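PDB 6XNU: CBS domain-containing protein from Listeria monocytogenes, which binds cyclic di-AMP, probably through its CBS domains, and controls (p)ppGpp and c-di-AMP homeostasis in the bacterium. Local coordinates for residues S30-E35 and I141-V146; E35-V40 and C56-I61; V40-N45 and I61-F66; N44-A49 and L97-V102; F68-L73 and F107-D112. All coordinates share one frame; numbering follows the deposited sequence.

Interaction 1 (S30-E35 and I141-V146); sequences SMISAE and IVTRRV
Ile32 and Ile141 face each other as an antiparallel hydrogen-bonded pair, and the two direct bonds of the contact both run between their backbones. Ile32 N donates to Ile141 O over 2.8 Å, with the donor nearly along the C=O axis. Ile141 N returns a bond to Ile32 O at 3.0 Å. On the sheet face that bears both isoleucines, the side chains lie side by side and point the same way, Ile32 CB standing 3.9 Å from Ile141 CG1. Farther out, Ile32 CD1 reaches across to Thr143 CG2 at 3.8 Å.

Ile141 O is met by Met31 as well, through CA at 3.3 Å in a CA-H...O contact. Met31 CG presses on the same oxygen, and the chain beyond it leads away.

Beyond this pair, Ser30 rests on Val146, its CB 3.6 Å from Val146 CG2. Its hydroxyl is held by Leu27 O and by a water that donates to Ser30 OG at 2.8 Å while accepting from Thr143 N, so the water bridges the two segments. Thr143 OG1 in turn accepts from Arg145 N at 3.2 Å, a capping bond where strand gives way to helix.

In the four-stranded sheet, strand 32-33 takes an outer place beside 138-143, consistent with a tandem CBS arrangement in which N-terminal residues join the sheet of the second half. Strand 128-132 flanks 138-143 on its other side, Val37 and Tyr58 pack on the isoleucines, and helix 145-161 leads off, its Arg145 salt-bridged to Asp125 of the second subunit.

Interaction 2 (E35-V40 and C56-I61); sequences EKVAHV and CGYSVI
Ala38 and Cys56 meet methyl to methylene: Ala38 CB is 3.3 Å from Cys56 CB, tighter than a usual carbon contact. The sulfur is turned aside to a different task, for a chi1 of 75° sets SG between the backbone N and carbonyl carbon of Cys56, where it accepts from Tyr58 N at 3.3 Å. That bond is nearly straight (162° at the hydrogen) and ties Cys56 to the residue bearing the ring.

Tyr58 turns an edge to the loop. Lys36 O lies near the ring plane, 3.8 Å from Tyr58 CE2. At that edge, and in the plane, sits a water that donates to Lys36 O at 3.0 Å and accepts from Ala38 N, with a weak further bond to Cys56 O. The water is held chiefly by the loop itself and reaches the other segment only by this weak bond.

Ile61 approaches differently, with its branched carbon against a carbonyl: Ile61 CB is 3.5 Å from Ala38 O. This oxygen is buried by the contact and has no polar partner in the model, probably a small energetic cost. Farther along, Ile61 CD1 meets Val40 CG1 at 3.9 Å, the side chains crossing at about a right angle.

The loop linking strands 32-33 and 40-41 is thereby laid against the turn from helix 46-56 into strand 60-64. Val52 of that helix touches Ala38 and Ile61, and Ile74 of strand 70-75 touches Val40 and Ile61.

Interaction 3 (V40-N45 and I61-F66); sequences VQLGNN and IPVLDF
Val40 and Val63 form the tight side of this parallel strand pair, their CG2 methyls 3.6 Å apart with the side chains crossing at a slant. Three backbone bonds hold the register: Val40 N to Pro62 O at 3.1 Å, Leu64 N to Val40 O at 2.9 Å, and Leu42 N to Leu64 O at 2.9 Å. The middle one is almost linear, 172° at the hydrogen. Val40 O also receives Val63 CA in a CA-H...O contact.

Packing thins toward the chain reversal. Leu42 touches with branch tips, CD2 being 4.0 Å from Val63 CG1 and CD1 3.8 Å from Asp65 CB, while Asp65 OD2 is hydrogen-bonded to His71 NE2 and OD1 to Lys69 N. On the opposite sheet face from the valines, exposed Gln41 gives little more than its CB, 3.9 Å from Leu64 O. A type II turn from Gln41 to Asn44 ends the strand, and Asn44 OD1 fastens it by accepting from Gln41 N at 2.9 Å, the donor lying 56° above the amide plane.

The pair joins the two strands of a beta-alpha-beta unit, 40-41 and 60-64, connected by helix 46-56. Strand 70-75 continues the sheet beyond 60-64, and Val99 of helix 99-102 packs over both valines.

Interaction 4 (N44-A49 and L97-V102); sequences NNLEHA and LKVEDV
Leu46 reaches Leu97, Val99 and Val102 because its CG stands anti to the carbonyl carbon (chi1 -60°) and chi2 of -168° places CD1 against Leu97 and Val102, while CD2 meets Val99. The setting is the start of the connecting helix in a beta-alpha-beta unit of the CBS fold, where the chain passing into helix 99-102 runs alongside. Leu46 CD1 lies 3.6 Å from Leu97 CB, the two chains slanting across each other. It also meets Val102 CG1 at 3.9 Å, here tip to tip. The other methyl, CD2, rests 3.5 Å from Lys98 O, over the Lys98-Val99 backbone.

Polar contacts run beside this apolar group. Val99 N donates to Asn44 O at 2.9 Å, nearly in line with the carbonyl. Leu46 N has a weak bond to Leu97 O, 3.1 Å away and bent to 134° at the hydrogen. Between them Asn45 and Lys98 are bridged as a single backbone pair.

Each segment also has a side chain bonded to its own backbone. Asn45 is the N-cap, its OD1 accepting from His48 N at 2.8 Å. In the partner, Asp101 OD2 takes the Lys98 N-H from above the carboxylate plane. The lysine amine turns back to Gly43 O, and Glu100 OE1 accepts from Gly43 N, so the turn ahead of helix 46-56 is held at two points. Ile79 of helix 76-82 backs Leu46 and Ala49, and Ile74 of strand 70-75 backs Val99 and Val102. Deeper in the same packing, Ala49 CB touches Val99 CG1 at 3.7 Å.

Interaction 5 (F68-L73 and F107-D112); sequences FKLHGL and FPVIKD
His71 O lies at the edge of the Phe107 ring, near its plane, with Phe107 CE2 at 3.4 Å and CZ at 3.7 Å. Two ring C-H groups therefore flank one carbonyl oxygen, an approach probably favoured by the slight positive charge on aromatic hydrogens. Gly72 CA approaches Phe107 CE2 obliquely, at 3.4 Å. The backbone is irregular here: His71 and Gly72 both face Val63 of the neighbouring strand 60-64, a classic beta bulge.

Both leucines approach obliquely from one side of the ring plane. Leu70 and Phe107 reach toward each other tip to tip, Leu70 CD2 being 3.5 Å from Phe107 CE1. The same methyl touches Val109 CG1 at 4.0 Å, the side chains sliding past in opposite directions. Leu73 CD1 meets the CB stem of Phe107 at 3.7 Å.

Strand 70-75 of the three-stranded sheet thus meets the chain entering strand 109-110 of the other sheet, with Cys130 behind Leu70 and Leu73. The polar end of His71 goes elsewhere, to Asp65. Backbone bonds from Leu70 to His136 and Phe68 to Phe138 supplement the junction nearby. Between the two segments themselves the contact is apolar packing plus a carbonyl at a ring edge, so it depends on side-chain shape.

How the interactions relate
Interactions 1 and 3 are strand pairings, one in each sheet, whereas interactions 2, 4 and 5 rely mainly on side-chain packing, with two backbone bonds added in 4 and a bridging water in 2. Interaction 3 is a buried contact, the others partly buried. The same elements recur: interactions 2 and 3 share Val40, Ile61 and strand 60-64, and 3 and 4 share Asn44 and Asn45, their centres about 8 Å apart. The loop residues of interaction 2 lie against interaction 1, and Leu70 and Phe107 of interaction 5 bring the two sheets together elsewhere. Interactions 1 and 4 lie on opposite sides of the chain's centre without touching.

Interaction 1 (S30-E35 and I141-V146)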
# COMPACT_ATOMS: atom_id res chain seq x y z
N SER A 30 14.74 12.28 5.45
CA SER A 30 13.55 11.85 4.73
C SER A 30 12.47 11.25 5.63
O SER A 30 11.37 10.97 5.13
CB SER A 30 13.91 10.81 3.67
OG SER A 30 14.09 9.54 4.27
N MET A 31 12.77 10.99 6.90
CA MET A 31 11.77 10.39 7.77
C MET A 31 10.52 11.26 7.79
O MET A 31 10.61 12.48 7.92
CB MET A 31 12.31 10.21 9.19
CG MET A 31 11.32 9.51 10.10
SD MET A 31 11.88 9.46 11.83
CE MET A 31 11.60 11.15 12.32
N ILE A 32 9.36 10.62 7.65
CA ILE A 32 8.08 11.31 7.82
C ILE A 32 7.77 11.35 9.30
O ILE A 32 7.65 10.30 9.94
CB ILE A 32 6.97 10.60 7.04
CG1 ILE A 32 7.32 10.58 5.54
CG2 ILE A 32 5.63 11.29 7.27
CD1 ILE A 32 6.53 9.56 4.77
N SER A 33 7.64 12.56 9.85
CA SER A 33 7.46 12.75 11.29
C SER A 33 6.16 12.12 11.76
O SER A 33 5.15 12.09 11.04
CB SER A 33 7.45 14.25 11.62
OG SER A 33 8.72 14.83 11.38
N ALA A 34 6.16 11.65 13.02
CA ALA A 34 5.03 10.86 13.52
C ALA A 34 3.70 11.60 13.42
O ALA A 34 2.66 10.96 13.20
CB ALA A 34 5.29 10.45 14.98
N GLU A 35 3.68 12.92 13.63
CA GLU A 35 2.40 13.62 13.62
C GLU A 35 1.77 13.69 12.24
O GLU A 35 0.58 14.05 12.14
CB GLU A 35 2.58 15.02 14.21
CG GLU A 35 3.23 16.02 13.29
CD GLU A 35 4.75 15.96 13.31
OE1 GLU A 35 5.32 15.12 14.05
OE2 GLU A 35 5.38 16.75 12.58
N ILE A 141 8.26 7.35 10.13
CA ILE A 141 8.49 6.23 9.22
C ILE A 141 9.48 6.65 8.15
O ILE A 141 9.61 7.83 7.81
CB ILE A 141 7.19 5.70 8.57
CG1 ILE A 141 6.55 6.76 7.68
CG2 ILE A 141 6.19 5.19 9.65
CD1 ILE A 141 5.35 6.23 6.90
N VAL A 142 10.23 5.67 7.65
CA VAL A 142 11.06 5.81 6.46
C VAL A 142 10.44 4.95 5.37
O VAL A 142 10.06 3.81 5.64
CB VAL A 142 12.52 5.39 6.75
CG1 VAL A 142 13.35 5.44 5.49
CG2 VAL A 142 13.13 6.29 7.81
N THR A 143 10.32 5.49 4.15
CA THR A 143 9.70 4.74 3.07
C THR A 143 10.69 4.51 1.94
O THR A 143 11.81 5.02 1.93
CB THR A 143 8.43 5.43 2.53
OG1 THR A 143 8.77 6.44 1.56
CG2 THR A 143 7.61 6.05 3.67
N ARG A 144 10.25 3.71 0.97
CA ARG A 144 11.09 3.39 -0.19
C ARG A 144 11.34 4.60 -1.07
O ARG A 144 12.31 4.59 -1.86
CB ARG A 144 10.42 2.31 -1.02
CG ARG A 144 10.58 0.92 -0.48
CD ARG A 144 9.76 -0.02 -1.34
NE ARG A 144 9.90 -1.41 -0.94
CZ ARG A 144 9.01 -2.35 -1.24
NH1 ARG A 144 7.93 -2.03 -1.94
NH2 ARG A 144 9.20 -3.61 -0.85
N ARG A 145 10.51 5.63 -0.98
CA ARG A 145 10.59 6.73 -1.94
C ARG A 145 11.96 7.41 -1.92
O ARG A 145 12.48 7.80 -2.97
CB ARG A 145 9.49 7.76 -1.67
CG ARG A 145 9.55 8.97 -2.59
CD ARG A 145 8.24 9.72 -2.54
NE ARG A 145 8.20 10.82 -3.50
CZ ARG A 145 8.66 12.04 -3.24
NH1 ARG A 145 9.20 12.31 -2.06
NH2 ARG A 145 8.58 12.98 -4.18
N VAL A 146 12.56 7.57 -0.73
CA VAL A 146 13.85 8.26 -0.66
C VAL A 146 14.90 7.50 -1.47
O VAL A 146 15.75 8.10 -2.13
CB VAL A 146 14.30 8.46 0.81
CG1 VAL A 146 14.47 7.13 1.53
CG2 VAL A 146 15.60 9.25 0.85
O HOH W 1 11.63 8.29 4.25

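Interaction 2 (E35-V40 and C56-I61)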
# COMPACT_ATOMS: atom_id res chain seq x y z
N GLU A 35 3.68 12.92 13.63
CA GLU A 35 2.40 13.62 13.62
C GLU A 35 1.77 13.69 12.24
O GLU A 35 0.58 14.05 12.14
CB GLU A 35 2.58 15.02 14.21
CG GLU A 35 3.23 16.02 13.29
CD GLU A 35 4.75 15.96 13.31
OE1 GLU A 35 5.32 15.12 14.05
OE2 GLU A 35 5.38 16.75 12.58
N LYS A 36 2.50 13.32 11.19
CA LYS A 36 1.96 13.24 9.83
C LYS A 36 1.51 11.83 9.47
O LYS A 36 1.02 11.62 8.35
CB LYS A 36 3.01 13.71 8.82
CG LYS A 36 3.46 15.15 9.00
CD LYS A 36 4.70 15.45 8.15
CE LYS A 36 5.01 16.93 8.13
NZ LYS A 36 6.40 17.18 7.65
N VAL A 37 1.68 10.87 10.37
CA VAL A 37 1.30 9.48 10.15
C VAL A 37 0.10 9.18 11.04
O VAL A 37 0.19 9.33 12.27
CB VAL A 37 2.46 8.51 10.46
CG1 VAL A 37 2.05 7.08 10.12
CG2 VAL A 37 3.75 8.92 9.73
N ALA A 38 -1.02 8.80 10.45
CA ALA A 38 -2.16 8.41 11.27
C ALA A 38 -1.84 7.14 12.04
O ALA A 38 -1.02 6.32 11.62
CB ALA A 38 -3.40 8.20 10.40
N HIS A 39 -2.46 7.01 13.22
CA HIS A 39 -2.30 5.82 14.03
C HIS A 39 -3.62 5.49 14.71
O HIS A 39 -4.55 6.30 14.74
CB HIS A 39 -1.19 5.98 15.09
CG HIS A 39 -1.51 6.96 16.18
ND1 HIS A 39 -1.06 8.26 16.17
CD2 HIS A 39 -2.22 6.81 17.32
CE1 HIS A 39 -1.48 8.88 17.26
NE2 HIS A 39 -2.19 8.02 17.98
N VAL A 40 -3.69 4.28 15.25
CA VAL A 40 -4.76 3.90 16.17
C VAL A 40 -4.12 3.51 17.49
O VAL A 40 -2.89 3.37 17.60
CB VAL A 40 -5.64 2.76 15.61
CG1 VAL A 40 -6.47 3.27 14.46
CG2 VAL A 40 -4.77 1.61 15.16
N CYS A 56 -6.73 8.38 5.91
CA CYS A 56 -5.37 8.83 6.19
C CYS A 56 -4.41 8.75 5.01
O CYS A 56 -3.35 9.40 5.05
CB CYS A 56 -4.79 8.02 7.36
SG CYS A 56 -4.30 6.35 6.93
N GLY A 57 -4.71 7.97 3.97
CA GLY A 57 -3.81 7.86 2.84
C GLY A 57 -2.70 6.83 2.97
O GLY A 57 -1.89 6.71 2.05
N TYR A 58 -2.63 6.12 4.09
CA TYR A 58 -1.69 5.01 4.26
C TYR A 58 -2.47 3.70 4.29
O TYR A 58 -3.51 3.62 4.94
CB TYR A 58 -0.89 5.16 5.56
CG TYR A 58 0.10 6.30 5.52
CD1 TYR A 58 1.33 6.14 4.91
CD2 TYR A 58 -0.20 7.53 6.10
CE1 TYR A 58 2.25 7.18 4.87
CE2 TYR A 58 0.72 8.58 6.07
CZ TYR A 58 1.94 8.39 5.45
OH TYR A 58 2.87 9.41 5.39
N SER A 59 -1.95 2.68 3.61
CA SER A 59 -2.62 1.38 3.62
C SER A 59 -2.31 0.57 4.88
O SER A 59 -3.07 -0.35 5.21
CB SER A 59 -2.26 0.58 2.37
OG SER A 59 -0.95 0.08 2.43
N VAL A 60 -1.23 0.88 5.57
CA VAL A 60 -0.86 0.26 6.84
C VAL A 60 -0.51 1.38 7.80
O VAL A 60 0.23 2.30 7.43
CB VAL A 60 0.34 -0.70 6.68
CG1 VAL A 60 0.74 -1.28 8.03
CG2 VAL A 60 0.04 -1.81 5.69
N ILE A 61 -1.03 1.31 9.03
CA ILE A 61 -0.76 2.35 10.02
C ILE A 61 -0.29 1.74 11.33
O ILE A 61 -0.60 0.58 11.63
CB ILE A 61 -1.98 3.25 10.27
CG1 ILE A 61 -3.18 2.45 10.80
CG2 ILE A 61 -2.35 4.04 9.00
CD1 ILE A 61 -4.42 3.29 11.12
O HOH W 2 -1.51 10.14 7.80

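Interaction 3 (V40-N45 and I61-F66)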
# COMPACT_ATOMS: atom_id res chain seq x y z
N VAL A 40 -3.69 4.28 15.25
CA VAL A 40 -4.76 3.90 16.17
C VAL A 40 -4.12 3.51 17.49
O VAL A 40 -2.89 3.37 17.60
CB VAL A 40 -5.64 2.76 15.61
CG1 VAL A 40 -6.47 3.27 14.46
CG2 VAL A 40 -4.77 1.61 15.16
N GLN A 41 -4.96 3.33 18.51
CA GLN A 41 -4.51 3.03 19.86
C GLN A 41 -5.00 1.65 20.27
O GLN A 41 -6.08 1.21 19.86
CB GLN A 41 -5.04 4.06 20.87
CG GLN A 41 -4.68 5.50 20.59
CD GLN A 41 -5.57 6.46 21.35
OE1 GLN A 41 -5.17 7.58 21.68
NE2 GLN A 41 -6.79 6.03 21.65
N LEU A 42 -4.22 0.96 21.11
CA LEU A 42 -4.72 -0.26 21.73
C LEU A 42 -6.09 -0.01 22.35
O LEU A 42 -6.32 1.03 22.98
CB LEU A 42 -3.76 -0.77 22.82
CG LEU A 42 -2.34 -1.15 22.40
CD1 LEU A 42 -1.47 -1.41 23.62
CD2 LEU A 42 -2.36 -2.37 21.48
N GLY A 43 -7.00 -0.95 22.15
CA GLY A 43 -8.34 -0.81 22.65
C GLY A 43 -9.32 -0.16 21.70
O GLY A 43 -10.54 -0.28 21.90
N ASN A 44 -8.84 0.52 20.65
CA ASN A 44 -9.72 0.98 19.59
C ASN A 44 -10.40 -0.22 18.94
O ASN A 44 -9.78 -1.28 18.78
CB ASN A 44 -8.94 1.75 18.52
CG ASN A 44 -8.61 3.18 18.92
OD1 ASN A 44 -7.79 3.83 18.27
ND2 ASN A 44 -9.24 3.67 19.98
N ASN A 45 -11.66 -0.06 18.55
CA ASN A 45 -12.30 -1.15 17.82
C ASN A 45 -11.95 -1.07 16.34
O ASN A 45 -11.33 -0.10 15.87
CB ASN A 45 -13.82 -1.17 18.06
CG ASN A 45 -14.53 0.04 17.47
OD1 ASN A 45 -14.37 0.38 16.31
ND2 ASN A 45 -15.37 0.67 18.29
N ILE A 61 -1.03 1.31 9.03
CA ILE A 61 -0.76 2.35 10.02
C ILE A 61 -0.29 1.74 11.33
O ILE A 61 -0.60 0.58 11.63
CB ILE A 61 -1.98 3.25 10.27
CG1 ILE A 61 -3.18 2.45 10.80
CG2 ILE A 61 -2.35 4.04 9.00
CD1 ILE A 61 -4.42 3.29 11.12
N PRO A 62 0.46 2.49 12.13
CA PRO A 62 0.93 1.96 13.41
C PRO A 62 -0.18 1.91 14.45
O PRO A 62 -1.14 2.68 14.41
CB PRO A 62 2.02 2.96 13.82
CG PRO A 62 1.71 4.21 13.05
CD PRO A 62 1.14 3.74 11.74
N VAL A 63 -0.02 0.98 15.38
CA VAL A 63 -0.86 0.88 16.56
C VAL A 63 0.00 1.24 17.76
O VAL A 63 1.05 0.62 17.98
CB VAL A 63 -1.46 -0.52 16.72
CG1 VAL A 63 -2.37 -0.57 17.92
CG2 VAL A 63 -2.22 -0.94 15.46
N LEU A 64 -0.41 2.27 18.50
CA LEU A 64 0.33 2.80 19.63
C LEU A 64 -0.42 2.54 20.93
O LEU A 64 -1.62 2.25 20.92
CB LEU A 64 0.56 4.31 19.48
CG LEU A 64 1.16 4.78 18.16
CD1 LEU A 64 1.42 6.28 18.23
CD2 LEU A 64 2.42 4.00 17.85
N ASP A 65 0.30 2.65 22.04
CA ASP A 65 -0.37 2.66 23.34
C ASP A 65 -0.54 4.11 23.82
O ASP A 65 -0.26 5.06 23.10
CB ASP A 65 0.39 1.77 24.33
CG ASP A 65 1.80 2.26 24.65
OD1 ASP A 65 2.11 3.46 24.46
OD2 ASP A 65 2.60 1.43 25.12
N PHE A 66 -1.01 4.28 25.06
CA PHE A 66 -1.27 5.64 25.54
C PHE A 66 0.02 6.42 25.81
O PHE A 66 -0.05 7.64 25.98
CB PHE A 66 -2.13 5.58 26.80
CG PHE A 66 -1.37 5.17 28.04
CD1 PHE A 66 -0.76 3.93 28.12
CD2 PHE A 66 -1.25 6.05 29.12
CE1 PHE A 66 -0.06 3.55 29.26
CE2 PHE A 66 -0.55 5.68 30.25
CZ PHE A 66 0.05 4.43 30.32

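Interaction 4 (N44-A49 and L97-V102)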
# COMPACT_ATOMS: atom_id res chain seq x y z
N ASN A 44 -8.84 0.52 20.65
CA ASN A 44 -9.72 0.98 19.59
C ASN A 44 -10.40 -0.22 18.94
O ASN A 44 -9.78 -1.28 18.78
CB ASN A 44 -8.94 1.75 18.52
CG ASN A 44 -8.61 3.18 18.92
OD1 ASN A 44 -7.79 3.83 18.27
ND2 ASN A 44 -9.24 3.67 19.98
N ASN A 45 -11.66 -0.06 18.55
CA ASN A 45 -12.30 -1.15 17.82
C ASN A 45 -11.95 -1.07 16.34
O ASN A 45 -11.33 -0.10 15.87
CB ASN A 45 -13.82 -1.17 18.06
CG ASN A 45 -14.53 0.04 17.47
OD1 ASN A 45 -14.37 0.38 16.31
ND2 ASN A 45 -15.37 0.67 18.29
N LEU A 46 -12.33 -2.11 15.60
CA LEU A 46 -11.95 -2.22 14.19
C LEU A 46 -12.76 -1.29 13.29
O LEU A 46 -12.29 -0.93 12.20
CB LEU A 46 -12.10 -3.66 13.70
CG LEU A 46 -11.26 -4.71 14.43
CD1 LEU A 46 -11.28 -6.02 13.65
CD2 LEU A 46 -9.82 -4.24 14.65
N GLU A 47 -13.97 -0.92 13.69
CA GLU A 47 -14.71 0.08 12.92
C GLU A 47 -13.98 1.42 12.95
O GLU A 47 -13.82 2.08 11.91
CB GLU A 47 -16.14 0.21 13.44
CG GLU A 47 -16.89 1.43 12.90
CD GLU A 47 -18.25 1.09 12.31
OE1 GLU A 47 -18.84 0.06 12.71
OE2 GLU A 47 -18.74 1.86 11.45
N HIS A 48 -13.49 1.83 14.13
CA HIS A 48 -12.71 3.06 14.22
C HIS A 48 -11.44 2.96 13.37
O HIS A 48 -11.11 3.90 12.63
CB HIS A 48 -12.36 3.36 15.67
CG HIS A 48 -11.58 4.62 15.85
ND1 HIS A 48 -10.23 4.63 16.13
CD2 HIS A 48 -11.96 5.92 15.76
CE1 HIS A 48 -9.81 5.88 16.22
NE2 HIS A 48 -10.84 6.68 16.00
N ALA A 49 -10.74 1.83 13.45
CA ALA A 49 -9.51 1.66 12.67
C ALA A 49 -9.79 1.76 11.17
O ALA A 49 -8.99 2.33 10.42
CB ALA A 49 -8.85 0.33 13.01
N LEU A 97 -14.50 -6.17 17.96
CA LEU A 97 -13.10 -6.58 17.94
C LEU A 97 -12.21 -5.36 18.14
O LEU A 97 -12.57 -4.24 17.77
CB LEU A 97 -12.77 -7.28 16.62
CG LEU A 97 -13.47 -8.62 16.37
CD1 LEU A 97 -13.80 -8.78 14.89
CD2 LEU A 97 -12.60 -9.75 16.86
N LYS A 98 -11.05 -5.60 18.75
CA LYS A 98 -10.07 -4.56 19.06
C LYS A 98 -8.89 -4.64 18.10
O LYS A 98 -8.58 -5.71 17.57
CB LYS A 98 -9.54 -4.69 20.49
CG LYS A 98 -10.61 -4.72 21.57
CD LYS A 98 -11.59 -3.60 21.37
CE LYS A 98 -12.23 -3.18 22.68
NZ LYS A 98 -13.09 -1.99 22.45
N VAL A 99 -8.21 -3.51 17.90
CA VAL A 99 -7.10 -3.48 16.95
C VAL A 99 -6.02 -4.48 17.35
O VAL A 99 -5.40 -5.13 16.50
CB VAL A 99 -6.52 -2.06 16.81
CG1 VAL A 99 -7.51 -1.16 16.08
CG2 VAL A 99 -6.14 -1.48 18.18
N GLU A 100 -5.76 -4.63 18.66
CA GLU A 100 -4.69 -5.53 19.06
C GLU A 100 -5.03 -6.98 18.76
O GLU A 100 -4.12 -7.82 18.72
CB GLU A 100 -4.38 -5.34 20.55
CG GLU A 100 -5.57 -5.61 21.45
CD GLU A 100 -6.34 -4.35 21.82
OE1 GLU A 100 -6.35 -3.38 21.03
OE2 GLU A 100 -6.94 -4.33 22.91
N ASP A 101 -6.31 -7.28 18.53
CA ASP A 101 -6.74 -8.63 18.19
C ASP A 101 -6.27 -9.06 16.80
O ASP A 101 -6.07 -10.25 16.56
CB ASP A 101 -8.27 -8.75 18.26
CG ASP A 101 -8.84 -8.56 19.66
OD1 ASP A 101 -8.11 -8.80 20.65
OD2 ASP A 101 -10.03 -8.18 19.77
N VAL A 102 -6.10 -8.11 15.88
CA VAL A 102 -5.79 -8.44 14.50
C VAL A 102 -4.48 -7.84 14.01
O VAL A 102 -4.00 -8.25 12.95
CB VAL A 102 -6.94 -8.02 13.54
CG1 VAL A 102 -8.28 -8.44 14.11
CG2 VAL A 102 -6.91 -6.53 13.28

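Interaction 5 (F68-L73 and F107-D112)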
# COMPACT_ATOMS: atom_id res chain seq x y z
N PHE A 68 2.36 6.39 23.54
CA PHE A 68 2.84 6.57 22.17
C PHE A 68 4.00 5.63 21.84
O PHE A 68 4.82 5.93 20.97
CB PHE A 68 3.22 8.03 21.90
CG PHE A 68 2.03 8.95 21.93
CD1 PHE A 68 1.47 9.32 23.14
CD2 PHE A 68 1.43 9.38 20.75
CE1 PHE A 68 0.36 10.14 23.20
CE2 PHE A 68 0.32 10.21 20.79
CZ PHE A 68 -0.23 10.58 22.02
N LYS A 69 4.05 4.47 22.49
CA LYS A 69 4.98 3.42 22.10
C LYS A 69 4.34 2.52 21.03
O LYS A 69 3.13 2.28 21.03
CB LYS A 69 5.39 2.57 23.31
CG LYS A 69 6.13 3.35 24.37
CD LYS A 69 6.35 2.48 25.60
CE LYS A 69 6.83 3.31 26.77
NZ LYS A 69 7.96 4.18 26.37
N LEU A 70 5.19 1.99 20.15
CA LEU A 70 4.74 1.25 18.97
C LEU A 70 4.53 -0.22 19.31
O LEU A 70 5.47 -0.91 19.72
CB LEU A 70 5.78 1.39 17.86
CG LEU A 70 5.50 0.60 16.58
CD1 LEU A 70 4.26 1.12 15.86
CD2 LEU A 70 6.71 0.68 15.68
N HIS A 71 3.30 -0.72 19.10
CA HIS A 71 2.94 -2.10 19.40
C HIS A 71 2.62 -2.94 18.18
O HIS A 71 2.78 -4.16 18.24
CB HIS A 71 1.71 -2.14 20.32
CG HIS A 71 2.00 -1.78 21.74
ND1 HIS A 71 1.97 -2.71 22.77
CD2 HIS A 71 2.32 -0.60 22.31
CE1 HIS A 71 2.27 -2.11 23.91
NE2 HIS A 71 2.49 -0.83 23.66
N GLY A 72 2.18 -2.34 17.08
CA GLY A 72 1.76 -3.17 15.97
C GLY A 72 1.48 -2.33 14.74
O GLY A 72 1.59 -1.11 14.75
N LEU A 73 1.14 -3.04 13.67
CA LEU A 73 0.77 -2.46 12.38
C LEU A 73 -0.55 -3.08 11.97
O LEU A 73 -0.78 -4.27 12.20
CB LEU A 73 1.83 -2.73 11.32
CG LEU A 73 3.23 -2.15 11.54
CD1 LEU A 73 4.20 -2.71 10.51
CD2 LEU A 73 3.16 -0.63 11.46
N PHE A 107 7.23 -6.99 13.26
CA PHE A 107 7.63 -5.94 12.33
C PHE A 107 9.03 -5.44 12.67
O PHE A 107 9.43 -5.47 13.83
CB PHE A 107 6.64 -4.76 12.35
CG PHE A 107 6.36 -4.23 13.72
CD1 PHE A 107 7.18 -3.28 14.30
CD2 PHE A 107 5.28 -4.70 14.45
CE1 PHE A 107 6.93 -2.81 15.58
CE2 PHE A 107 5.02 -4.23 15.72
CZ PHE A 107 5.84 -3.28 16.29
N PRO A 108 9.78 -4.99 11.67
CA PRO A 108 11.09 -4.39 11.95
C PRO A 108 10.93 -2.95 12.41
O PRO A 108 9.92 -2.29 12.16
CB PRO A 108 11.80 -4.47 10.60
CG PRO A 108 10.69 -4.32 9.61
CD PRO A 108 9.47 -4.97 10.23
N VAL A 109 11.96 -2.46 13.09
CA VAL A 109 12.03 -1.05 13.47
C VAL A 109 13.43 -0.52 13.21
O VAL A 109 14.39 -1.27 13.09
CB VAL A 109 11.63 -0.79 14.94
CG1 VAL A 109 10.19 -1.23 15.21
CG2 VAL A 109 12.59 -1.49 15.89
N ILE A 110 13.51 0.81 13.13
CA ILE A 110 14.75 1.56 13.01
C ILE A 110 14.93 2.35 14.30
O ILE A 110 14.00 3.04 14.73
CB ILE A 110 14.71 2.50 11.79
CG1 ILE A 110 14.70 1.71 10.48
CG2 ILE A 110 15.86 3.50 11.82
CD1 ILE A 110 14.13 2.50 9.29
N LYS A 111 16.09 2.22 14.93
CA LYS A 111 16.33 2.96 16.16
C LYS A 111 17.38 4.05 16.00
O LYS A 111 17.56 4.85 16.93
CB LYS A 111 16.75 1.99 17.28
CG LYS A 111 15.69 0.95 17.61
CD LYS A 111 15.53 0.78 19.10
CE LYS A 111 15.19 -0.66 19.47
NZ LYS A 111 15.18 -0.86 20.94
N ASP A 112 18.05 4.11 14.86
CA ASP A 112 19.08 5.09 14.58
C ASP A 112 19.36 5.05 13.09
O ASP A 112 18.98 4.10 12.40
CB ASP A 112 20.37 4.81 15.36
CG ASP A 112 20.97 3.47 15.00
OD1 ASP A 112 21.68 3.38 13.98
OD2 ASP A 112 20.72 2.48 15.74